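Local atomic coordinates of aldehyde dehydrogenase (PDB entry 5J6B), a protein that probably oxidises aldehydes to carboxylic acids using a nicotinamide cofactor, and binds NADPH. Residues A[74-79]-A[202-207]. Residues are numbered along the deposited sequence; the frame is centred on the assembly and turned at random.
Sequences QAILEH and AETDLP
His79 meets Glu203 through a hydrogen bond from NE2 to OE1, 2.8 Å long. Its N-H...O angle is 160°. The acceptor sits at the ring's edge, near the imidazole plane, and offers its anti lone pair, while ring and carboxylate planes stand 73° apart. With CG anti to its backbone N (chi1 -180°), the ring reaches out from the helix, and the Glu203 side chain crosses it at about a right angle. Thr204 CG2 approaches the same ring obliquely, 3.6 Å from CD2. One turn earlier, Ile76 packs against three residues of the loop. Its CD1 touches Leu206 CD2 at 3.7 Å. Its CG2 lies beside Thr204, and CG1 comes within 3.5 Å of Asp205 OD1.

Further out, salt bridges from Arg83 to Glu203 OE2 and from Arg72 to Asp205 OD2 tie both acidic groups to the same helix 70-86, and Thr204 OG1 bonds back to Leu201 O. Leu206 continues inward onto Leu65 and Leu176. Van der Waals packing of Ile76 and the His79-Glu203 bond together join helix 70-86 to the loop between helix 192-202 and strand 211-213, the outermost strand, within this chain, of the parallel part of the sheet in the Rossmann-like cofactor-binding domain of the aldehyde dehydrogenase fold.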
loop_
_atom_site.group_PDB
_atom_site.type_symbol
_atom_site.label_atom_id
_atom_site.label_comp_id
_atom_site.label_asym_id
_atom_site.label_seq_id
_atom_site.Cartn_x
_atom_site.Cartn_y
_atom_site.Cartn_z
ATOM N N GLN A 74 11.531 -19.052 -1.500
ATOM C CA GLN A 74 11.625 -18.720 -2.917
ATOM C C GLN A 74 12.384 -19.793 -3.689
ATOM O O GLN A 74 11.974 -20.186 -4.792
ATOM C CB GLN A 74 12.301 -17.359 -3.081
ATOM C CG GLN A 74 12.405 -16.882 -4.521
ATOM C CD GLN A 74 13.067 -15.522 -4.624
ATOM O OE1 GLN A 74 14.126 -15.292 -4.047
ATOM N NE2 GLN A 74 12.424 -14.601 -5.335
ATOM N N ALA A 75 13.508 -20.263 -3.137
ATOM C CA ALA A 75 14.301 -21.266 -3.844
ATOM C C ALA A 75 13.525 -22.568 -3.992
ATOM O O ALA A 75 13.643 -23.252 -5.015
ATOM C CB ALA A 75 15.622 -21.507 -3.120
ATOM N N ILE A 76 12.730 -22.924 -2.980
ATOM C CA ILE A 76 11.865 -24.096 -3.078
ATOM C C ILE A 76 10.874 -23.922 -4.223
ATOM O O ILE A 76 10.694 -24.818 -5.058
ATOM C CB ILE A 76 11.160 -24.342 -1.733
ATOM C CG1 ILE A 76 12.197 -24.770 -0.684
ATOM C CG2 ILE A 76 10.006 -25.351 -1.874
ATOM C CD1 ILE A 76 11.676 -24.776 0.742
ATOM N N LEU A 77 10.234 -22.747 -4.295
ATOM C CA LEU A 77 9.281 -22.493 -5.370
ATOM C C LEU A 77 9.971 -22.481 -6.736
ATOM O O LEU A 77 9.437 -23.026 -7.714
ATOM C CB LEU A 77 8.539 -21.177 -5.096
ATOM C CG LEU A 77 7.451 -21.342 -4.026
ATOM C CD1 LEU A 77 7.068 -20.014 -3.345
ATOM C CD2 LEU A 77 6.210 -21.982 -4.654
ATOM N N GLU A 78 11.166 -21.884 -6.818
ATOM C CA GLU A 78 11.885 -21.859 -8.087
ATOM C C GLU A 78 12.273 -23.264 -8.535
ATOM O O GLU A 78 12.254 -23.561 -9.730
ATOM C CB GLU A 78 13.110 -20.953 -7.976
ATOM C CG GLU A 78 12.704 -19.476 -7.977
ATOM C CD GLU A 78 13.849 -18.548 -7.670
ATOM O OE1 GLU A 78 14.921 -19.047 -7.255
ATOM O OE2 GLU A 78 13.673 -17.323 -7.834
ATOM N N HIS A 79 12.616 -24.144 -7.591
ATOM C CA HIS A 79 12.899 -25.528 -7.959
ATOM C C HIS A 79 11.699 -26.174 -8.645
ATOM O O HIS A 79 11.854 -26.888 -9.643
ATOM C CB HIS A 79 13.291 -26.344 -6.728
ATOM C CG HIS A 79 13.595 -27.776 -7.042
ATOM N ND1 HIS A 79 14.818 -28.177 -7.530
ATOM C CD2 HIS A 79 12.830 -28.892 -6.979
ATOM C CE1 HIS A 79 14.805 -29.484 -7.732
ATOM N NE2 HIS A 79 13.611 -29.943 -7.407
ATOM N N ALA A 202 8.892 -33.286 -3.222
ATOM C CA ALA A 202 9.698 -34.129 -2.347
ATOM C C ALA A 202 11.191 -33.903 -2.539
ATOM O O ALA A 202 11.982 -34.240 -1.645
ATOM C CB ALA A 202 9.375 -35.612 -2.569
ATOM N N GLU A 203 11.591 -33.354 -3.684
ATOM C CA GLU A 203 13.000 -33.119 -3.967
ATOM C C GLU A 203 13.572 -31.941 -3.195
ATOM O O GLU A 203 14.796 -31.838 -3.073
ATOM C CB GLU A 203 13.190 -32.878 -5.465
ATOM C CG GLU A 203 12.797 -34.060 -6.339
ATOM C CD GLU A 203 12.760 -33.711 -7.822
ATOM O OE1 GLU A 203 12.813 -32.505 -8.165
ATOM O OE2 GLU A 203 12.673 -34.647 -8.642
ATOM N N THR A 204 12.726 -31.056 -2.679
ATOM C CA THR A 204 13.165 -29.817 -2.057
ATOM C C THR A 204 13.522 -30.043 -0.591
ATOM O O THR A 204 13.203 -31.072 -0.003
ATOM C CB THR A 204 12.072 -28.765 -2.170
ATOM O OG1 THR A 204 10.972 -29.118 -1.313
ATOM C CG2 THR A 204 11.570 -28.672 -3.601
ATOM N N ASP A 205 14.169 -29.045 0.019
ATOM C CA ASP A 205 14.530 -29.141 1.430
ATOM C C ASP A 205 13.446 -28.569 2.353
ATOM O O ASP A 205 13.758 -28.012 3.415
ATOM C CB ASP A 205 15.895 -28.484 1.686
ATOM C CG ASP A 205 15.927 -27.003 1.312
ATOM O OD1 ASP A 205 14.978 -26.518 0.657
ATOM O OD2 ASP A 205 16.919 -26.326 1.665
ATOM N N LEU A 206 12.181 -28.711 1.980
ATOM C CA LEU A 206 11.094 -28.430 2.908
ATOM C C LEU A 206 11.215 -29.318 4.148
ATOM O O LEU A 206 11.578 -30.491 4.036
ATOM C CB LEU A 206 9.748 -28.683 2.236
ATOM C CG LEU A 206 9.165 -27.599 1.333
ATOM C CD1 LEU A 206 8.024 -28.187 0.522
ATOM C CD2 LEU A 206 8.694 -26.391 2.149
ATOM N N PRO A 207 10.899 -28.808 5.336
ATOM C CA PRO A 207 10.946 -29.666 6.526
ATOM C C PRO A 207 9.937 -30.798 6.405
ATOM O O PRO A 207 8.885 -30.659 5.776
ATOM C CB PRO A 207 10.582 -28.714 7.674
ATOM C CG PRO A 207 10.734 -27.337 7.117
ATOM C CD PRO A 207 10.454 -27.442 5.652
#